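Putative glycosyltransferase (Mannosyltransferase) involved in glycosylating the PBCV-1 major capsid protein (Paramecium bursaria Chlorella virus 1, PDB 2P6W) probably transfers a sugar from a UDP-sugar, with manganese bound in this N-terminal domain, in glycosylating the viral major capsid protein. Local coordinates at residues V29-Y32 with C33-H36; I137-S140 with L141-E144; T156-E159 with Y160-R164. All coordinates share one frame; numbering follows the deposited sequence.

Contact 1 of 3, residues V29-Y32 with C33-H36; sequences VEEY and CSIH
The carbonyl oxygen of Glu31 takes two hydrogen bonds near the C-terminal end of helix 20-36. Ile35 N reaches Glu31 O at 3.0 Å in the usual helical way, while the hydroxyl of Ser34 folds back and donates to the same Glu31 O from OG at 2.6 Å. What brings it there is the first torsion of Ser34 (chi1 77°), which sets OG between its own backbone N and carbonyl carbon, facing the preceding turn. Just before it the backbone bonds are regular, with Cys33 N on Val29 O at 2.9 Å; at the last turn the helix slackens, and His36 N makes only a weak bond to Tyr32 O.

Tyr32 and His36 carry the side-chain contact. His36 CD2 comes over one face of the Tyr32 ring, toward its rim, and His36 NE2 lies 3.3 Å from Tyr32 CE1. The planes are inclined at 53°, an oblique meeting. At the imidazole edge, His36 CD2 also lies 3.2 Å from Tyr32 O. Both polar ends have partners in the same loop: His36 NE2 bonds to the carbonyl of Lys90 and Tyr32 OH to that of Lys92, which probably helps to fix the tilt of both rings. Glu31 runs alongside Ile35, its OE2 in a salt bridge with Lys90.

The helix is the crossover of the beta-alpha-beta unit formed with strands 8-13 and 39-43. Val29 and Cys33 lie against Ile10 and Phe40 of those strands, and Tyr32 also rests on Ile10.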
loop_
_atom_site.group_PDB
_atom_site.type_symbol
_atom_site.label_atom_id
_atom_site.label_comp_id
_atom_site.label_asym_id
_atom_site.label_seq_id
_atom_site.Cartn_x
_atom_site.Cartn_y
_atom_site.Cartn_z
ATOM N N VAL A 29 -10.516 -6.632 0.089
ATOM C CA VAL A 29 -9.822 -6.094 -1.087
ATOM C C VAL A 29 -10.185 -6.870 -2.357
ATOM O O VAL A 29 -10.478 -6.260 -3.402
ATOM C CB VAL A 29 -8.307 -5.977 -0.863
ATOM C CG1 VAL A 29 -7.599 -5.398 -2.106
ATOM C CG2 VAL A 29 -8.018 -5.081 0.336
ATOM N N GLU A 30 -10.199 -8.199 -2.272
ATOM C CA GLU A 30 -10.559 -9.017 -3.431
ATOM C C GLU A 30 -11.984 -8.661 -3.904
ATOM O O GLU A 30 -12.246 -8.492 -5.114
ATOM C CB GLU A 30 -10.434 -10.510 -3.100
ATOM C CG GLU A 30 -10.571 -11.407 -4.337
ATOM C CD GLU A 30 -9.878 -12.765 -4.217
ATOM O OE1 GLU A 30 -9.527 -13.194 -3.092
ATOM O OE2 GLU A 30 -9.683 -13.410 -5.282
ATOM N N GLU A 31 -12.894 -8.514 -2.940
ATOM C CA GLU A 31 -14.272 -8.185 -3.274
ATOM C C GLU A 31 -14.294 -6.843 -3.976
ATOM O O GLU A 31 -14.947 -6.666 -5.007
ATOM C CB GLU A 31 -15.146 -8.087 -2.020
ATOM C CG GLU A 31 -16.581 -7.709 -2.368
ATOM C CD GLU A 31 -17.385 -7.209 -1.186
ATOM O OE1 GLU A 31 -16.805 -6.987 -0.091
ATOM O OE2 GLU A 31 -18.613 -7.023 -1.371
ATOM N N TYR A 32 -13.572 -5.887 -3.395
ATOM C CA TYR A 32 -13.537 -4.548 -3.970
ATOM C C TYR A 32 -13.041 -4.575 -5.426
ATOM O O TYR A 32 -13.614 -3.924 -6.313
ATOM C CB TYR A 32 -12.669 -3.644 -3.094
ATOM C CG TYR A 32 -12.612 -2.216 -3.592
ATOM C CD1 TYR A 32 -13.718 -1.366 -3.467
ATOM C CD2 TYR A 32 -11.444 -1.716 -4.185
ATOM C CE1 TYR A 32 -13.671 -0.046 -3.940
ATOM C CE2 TYR A 32 -11.388 -0.418 -4.665
ATOM C CZ TYR A 32 -12.503 0.418 -4.544
ATOM O OH TYR A 32 -12.444 1.709 -5.027
ATOM N N CYS A 33 -11.983 -5.336 -5.688
ATOM C CA CYS A 33 -11.477 -5.468 -7.049
ATOM C C CYS A 33 -12.528 -6.035 -8.009
ATOM O O CYS A 33 -12.672 -5.554 -9.132
ATOM C CB CYS A 33 -10.226 -6.326 -7.069
ATOM S SG CYS A 33 -8.814 -5.478 -6.315
ATOM N N SER A 34 -13.278 -7.034 -7.540
ATOM C CA SER A 34 -14.312 -7.659 -8.366
ATOM C C SER A 34 -15.409 -6.651 -8.739
ATOM O O SER A 34 -15.935 -6.679 -9.857
ATOM C CB SER A 34 -14.907 -8.885 -7.654
ATOM O OG SER A 34 -15.821 -8.501 -6.635
ATOM N N ILE A 35 -15.741 -5.757 -7.805
ATOM C CA ILE A 35 -16.790 -4.759 -8.046
ATOM C C ILE A 35 -16.439 -3.785 -9.177
ATOM O O ILE A 35 -17.305 -3.416 -9.993
ATOM C CB ILE A 35 -17.182 -4.022 -6.743
ATOM C CG1 ILE A 35 -17.859 -4.997 -5.770
ATOM C CG2 ILE A 35 -18.129 -2.820 -7.023
ATOM C CD1 ILE A 35 -18.029 -4.481 -4.349
ATOM N N HIS A 36 -15.167 -3.396 -9.251
ATOM C CA HIS A 36 -14.753 -2.340 -10.162
ATOM C C HIS A 36 -13.923 -2.824 -11.333
ATOM O O HIS A 36 -13.521 -2.024 -12.175
ATOM C CB HIS A 36 -14.005 -1.255 -9.383
ATOM C CG HIS A 36 -14.821 -0.693 -8.279
ATOM N ND1 HIS A 36 -15.835 0.218 -8.501
ATOM C CD2 HIS A 36 -14.860 -0.994 -6.961
ATOM C CE1 HIS A 36 -16.430 0.489 -7.352
ATOM N NE2 HIS A 36 -15.859 -0.236 -6.403
#

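Contact 2 of 3, residues I137-S140 with L141-E144; sequences IVWS and LRNE
Where helix 132-140 gives way to the loop leading to helix 153-164, Arg142 folds back onto Trp139 in a stacked cation-pi pair. The guanidinium lies flat on the indole, the planes 7° apart and the centres 3.9 Å apart. Arg142 CZ sits off-centre over the five-membered ring, while the methylene CD covers the six-membered ring, 3.4 Å from its centroid and almost on the ring normal in a CH-pi contact. The charged end thus lies toward the pyrrole part of the indole and the aliphatic CD over its benzene part.

Its chi1 of 67° starts the chain between the backbone N and carbonyl carbon, and an extended run to NE then carries it across the face of the indole. There NH1 donates to Trp139 O at 3.0 Å, with that oxygen in the guanidinium plane. Arg142 N bonds to the same Trp139 O at 3.1 Å from the opposite face of the carbonyl, so one oxygen is gripped by both ends of one residue.

Ser140 OG turns back to Ile137 O at 2.6 Å, on a lone pair in the carbonyl plane. Leu141 CD1 packs on Ile137 CG2 at 4.1 Å, and Leu141 opens a type I turn to Glu144. A water links Ser140 O to Asn143 N.

Arg142 NH2 forms a salt bridge with Glu49, and Phe57 also touches both Trp139 and Arg142. The carboxylate of Glu49 probably balances the positive charge, while the bonds of NH1 and NH2 limit rotation and help to keep the guanidinium flat on the indole.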
loop_
_atom_site.group_PDB
_atom_site.type_symbol
_atom_site.label_atom_id
_atom_site.label_comp_id
_atom_site.label_asym_id
_atom_site.label_seq_id
_atom_site.Cartn_x
_atom_site.Cartn_y
_atom_site.Cartn_z
ATOM N N ILE A 137 14.955 -1.151 -8.059
ATOM C CA ILE A 137 16.048 -0.527 -7.325
ATOM C C ILE A 137 15.739 -0.425 -5.832
ATOM O O ILE A 137 16.595 -0.726 -4.993
ATOM C CB ILE A 137 16.405 0.867 -7.913
ATOM C CG1 ILE A 137 16.874 0.726 -9.366
ATOM C CG2 ILE A 137 17.474 1.522 -7.079
ATOM C CD1 ILE A 137 18.113 -0.109 -9.526
ATOM N N VAL A 138 14.503 -0.062 -5.493
ATOM C CA VAL A 138 14.117 0.031 -4.088
ATOM C C VAL A 138 14.357 -1.318 -3.422
ATOM O O VAL A 138 14.967 -1.386 -2.370
ATOM C CB VAL A 138 12.649 0.387 -3.937
ATOM C CG1 VAL A 138 12.191 0.266 -2.464
ATOM C CG2 VAL A 138 12.408 1.801 -4.437
ATOM N N TRP A 139 13.874 -2.382 -4.047
ATOM C CA TRP A 139 14.128 -3.721 -3.496
ATOM C C TRP A 139 15.627 -4.008 -3.328
ATOM O O TRP A 139 16.029 -4.545 -2.301
ATOM C CB TRP A 139 13.453 -4.774 -4.380
ATOM C CG TRP A 139 13.728 -6.201 -3.996
ATOM C CD1 TRP A 139 14.376 -7.134 -4.752
ATOM C CD2 TRP A 139 13.346 -6.869 -2.779
ATOM N NE1 TRP A 139 14.430 -8.340 -4.088
ATOM C CE2 TRP A 139 13.805 -8.208 -2.875
ATOM C CE3 TRP A 139 12.683 -6.463 -1.612
ATOM C CZ2 TRP A 139 13.620 -9.144 -1.846
ATOM C CZ3 TRP A 139 12.483 -7.397 -0.591
ATOM C CH2 TRP A 139 12.954 -8.725 -0.714
ATOM N N SER A 140 16.437 -3.619 -4.319
ATOM C CA SER A 140 17.889 -3.890 -4.299
ATOM C C SER A 140 18.596 -3.183 -3.156
ATOM O O SER A 140 19.706 -3.581 -2.781
ATOM C CB SER A 140 18.532 -3.482 -5.627
ATOM O OG SER A 140 18.729 -2.074 -5.705
ATOM N N LEU A 141 17.976 -2.127 -2.624
ATOM C CA LEU A 141 18.621 -1.302 -1.592
ATOM C C LEU A 141 18.352 -1.841 -0.191
ATOM O O LEU A 141 18.828 -1.276 0.793
ATOM C CB LEU A 141 18.160 0.157 -1.689
ATOM C CG LEU A 141 18.678 0.912 -2.908
ATOM C CD1 LEU A 141 17.949 2.214 -3.015
ATOM C CD2 LEU A 141 20.183 1.147 -2.824
ATOM N N ARG A 142 17.597 -2.935 -0.100
ATOM C CA ARG A 142 17.129 -3.431 1.208
ATOM C C ARG A 142 18.217 -3.756 2.196
ATOM O O ARG A 142 17.978 -3.711 3.407
ATOM C CB ARG A 142 16.211 -4.647 1.050
ATOM C CG ARG A 142 16.911 -5.889 0.517
ATOM C CD ARG A 142 15.893 -6.928 0.132
ATOM N NE ARG A 142 16.487 -8.182 -0.330
ATOM C CZ ARG A 142 16.971 -8.390 -1.556
ATOM N NH1 ARG A 142 16.976 -7.412 -2.463
ATOM N NH2 ARG A 142 17.470 -9.583 -1.870
ATOM N N ASN A 143 19.387 -4.112 1.690
ATOM C CA ASN A 143 20.471 -4.532 2.580
ATOM C C ASN A 143 21.660 -3.577 2.594
ATOM O O ASN A 143 22.784 -3.973 2.922
ATOM C CB ASN A 143 20.918 -5.960 2.261
ATOM C CG ASN A 143 19.940 -7.017 2.766
ATOM O OD1 ASN A 143 19.489 -7.873 2.001
ATOM N ND2 ASN A 143 19.632 -6.980 4.060
ATOM N N GLU A 144 21.401 -2.326 2.242
ATOM C CA GLU A 144 22.422 -1.294 2.197
ATOM C C GLU A 144 22.016 -0.144 3.123
ATOM O O GLU A 144 20.893 0.354 3.033
ATOM C CB GLU A 144 22.538 -0.815 0.742
ATOM C CG GLU A 144 23.517 0.288 0.463
ATOM C CD GLU A 144 23.650 0.575 -1.030
ATOM O OE1 GLU A 144 23.421 -0.354 -1.847
ATOM O OE2 GLU A 144 23.993 1.723 -1.384
HETATM O O HOH W 1 20.781 -4.672 -0.766
#

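Contact 3 of 3, residues T156-E159 with Y160-R164; sequences TVYE and YVFPR
Thr156 O receives both Tyr160 N and Val161 N, each at 2.9 Å, because helix 153-164 widens into a pi-type turn at 157-159. The two donors come in differently: Val161 N lies nearly in line with the carbonyl bond, whereas Tyr160 N stands 36° out of the carbonyl plane. The wider spacing continues with Phe162 N on Val157 O at 3.0 Å. Pro163 has no N-H to give, and the helix kinks there; its CD lies against Tyr158 O and its CG against Glu159 O.

Phe162 makes the closest apolar side-chain contacts here. With CG beside its own backbone N (chi1 -78°), its ring is brought back over the preceding turn, where Val157 O lies over one face. Val157 CG1 meets the far part of the ring, 3.5 Å from Phe162 CE1. Across the ring from CE1, Tyr158 CD1 approaches Phe162 CD2 at 3.6 Å; these rings touch rim to rim at 67°, neither lying over the other's face.

In the GT-A-type fold assigned to this family, the helix packs on one side against the central sheet: Phe162 touches Tyr107 and Thr109 of strand 107-110 and stacks on Tyr169, while Val161 meets Tyr107 and also Ile134 of helix 132-140.

Thr156 and Tyr160 run side by side, CG2 of the threonine 3.9 Å from CB of the tyrosine, and Thr156 OG1 bonds to Tyr152 O. Beyond them Arg164 curls back toward Tyr160. Its NH1 donates to Tyr160 O at 2.9 Å, and the same nitrogen lies over the centre of the Tyr160 ring. Trp147 meets that ring edge-to-face. Glu159 OE2 is hydrogen-bonded to Tyr118 OH.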
loop_
_atom_site.group_PDB
_atom_site.type_symbol
_atom_site.label_atom_id
_atom_site.label_comp_id
_atom_site.label_asym_id
_atom_site.label_seq_id
_atom_site.Cartn_x
_atom_site.Cartn_y
_atom_site.Cartn_z
ATOM N N THR A 156 13.182 4.855 1.832
ATOM C CA THR A 156 13.848 4.739 0.534
ATOM C C THR A 156 13.051 5.475 -0.537
ATOM O O THR A 156 13.612 6.195 -1.370
ATOM C CB THR A 156 14.048 3.275 0.153
ATOM O OG1 THR A 156 14.732 2.624 1.238
ATOM C CG2 THR A 156 14.854 3.168 -1.156
ATOM N N VAL A 157 11.739 5.287 -0.532
ATOM C CA VAL A 157 10.903 6.039 -1.452
ATOM C C VAL A 157 11.067 7.547 -1.235
ATOM O O VAL A 157 11.322 8.294 -2.181
ATOM C CB VAL A 157 9.414 5.599 -1.335
ATOM C CG1 VAL A 157 8.494 6.585 -2.074
ATOM C CG2 VAL A 157 9.238 4.219 -1.916
ATOM N N TYR A 158 10.919 8.005 -0.002
ATOM C CA TYR A 158 10.946 9.438 0.247
ATOM C C TYR A 158 12.318 10.112 0.023
ATOM O O TYR A 158 12.394 11.243 -0.517
ATOM C CB TYR A 158 10.397 9.745 1.641
ATOM C CG TYR A 158 10.105 11.206 1.848
ATOM C CD1 TYR A 158 9.029 11.821 1.206
ATOM C CD2 TYR A 158 10.920 11.988 2.684
ATOM C CE1 TYR A 158 8.755 13.172 1.407
ATOM C CE2 TYR A 158 10.646 13.337 2.890
ATOM C CZ TYR A 158 9.581 13.918 2.242
ATOM O OH TYR A 158 9.300 15.251 2.438
ATOM N N GLU A 159 13.378 9.435 0.455
ATOM C CA GLU A 159 14.723 10.026 0.493
ATOM C C GLU A 159 15.680 9.576 -0.608
ATOM O O GLU A 159 16.706 10.260 -0.852
ATOM C CB GLU A 159 15.364 9.784 1.850
ATOM C CG GLU A 159 14.620 10.462 3.011
ATOM C CD GLU A 159 15.290 10.242 4.350
ATOM O OE1 GLU A 159 16.541 10.225 4.390
ATOM O OE2 GLU A 159 14.567 10.066 5.362
ATOM N N TYR A 160 15.387 8.436 -1.240
ATOM C CA TYR A 160 16.192 7.975 -2.367
ATOM C C TYR A 160 15.460 8.220 -3.694
ATOM O O TYR A 160 16.019 8.812 -4.621
ATOM C CB TYR A 160 16.563 6.493 -2.225
ATOM C CG TYR A 160 17.613 6.047 -3.203
ATOM C CD1 TYR A 160 18.960 6.091 -2.861
ATOM C CD2 TYR A 160 17.261 5.589 -4.471
ATOM C CE1 TYR A 160 19.927 5.699 -3.762
ATOM C CE2 TYR A 160 18.221 5.190 -5.380
ATOM C CZ TYR A 160 19.548 5.244 -5.024
ATOM O OH TYR A 160 20.523 4.851 -5.921
ATOM N N VAL A 161 14.211 7.774 -3.781
ATOM C CA VAL A 161 13.501 7.854 -5.066
ATOM C C VAL A 161 13.072 9.278 -5.385
ATOM O O VAL A 161 13.372 9.815 -6.460
ATOM C CB VAL A 161 12.266 6.915 -5.117
ATOM C CG1 VAL A 161 11.479 7.124 -6.398
ATOM C CG2 VAL A 161 12.721 5.454 -5.031
ATOM N N PHE A 162 12.362 9.895 -4.444
ATOM C CA PHE A 162 11.771 11.200 -4.735
ATOM C C PHE A 162 12.787 12.259 -5.232
ATOM O O PHE A 162 12.508 12.954 -6.218
ATOM C CB PHE A 162 10.962 11.721 -3.537
ATOM C CG PHE A 162 9.597 11.082 -3.382
ATOM C CD1 PHE A 162 9.171 10.040 -4.213
ATOM C CD2 PHE A 162 8.754 11.505 -2.349
ATOM C CE1 PHE A 162 7.898 9.452 -4.032
ATOM C CE2 PHE A 162 7.506 10.922 -2.171
ATOM C CZ PHE A 162 7.076 9.912 -3.012
ATOM N N PRO A 163 13.958 12.389 -4.573
ATOM C CA PRO A 163 14.931 13.371 -5.084
ATOM C C PRO A 163 15.346 13.158 -6.524
ATOM O O PRO A 163 15.740 14.120 -7.194
ATOM C CB PRO A 163 16.131 13.191 -4.158
ATOM C CG PRO A 163 15.546 12.707 -2.890
ATOM C CD PRO A 163 14.447 11.763 -3.331
ATOM N N ARG A 164 15.233 11.922 -7.004
ATOM C CA ARG A 164 15.705 11.582 -8.338
ATOM C C ARG A 164 14.637 11.719 -9.419
ATOM O O ARG A 164 14.956 11.603 -10.612
ATOM C CB ARG A 164 16.272 10.157 -8.324
ATOM C CG ARG A 164 17.628 10.005 -7.600
ATOM C CD ARG A 164 17.981 8.531 -7.391
ATOM N NE ARG A 164 19.361 8.378 -6.927
ATOM C CZ ARG A 164 19.783 8.685 -5.704
ATOM N NH1 ARG A 164 18.932 9.142 -4.792
ATOM N NH2 ARG A 164 21.070 8.541 -5.386
#

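Contacts 2 and 3 lie on the same side of the chain's centre and touch, helix 132-140 meeting helix 153-164 through Val138 CG2 and Val161 CG2, 3.7 Å apart, while Leu141, from the loop that follows, meets Thr156 and Tyr160. Contact 1 is on the opposite side, its centre about 31 Å from either of theirs. All three are partly buried, each with a face turned inward. Contact 1 puts its inner face on strands 8-13 and 39-43, and contact 3 on strand 107-110; contact 2 packs among helices. Aromatic rings meet each other in contacts 1 and 3, while a guanidinium lies over a ring in contacts 2 and 3.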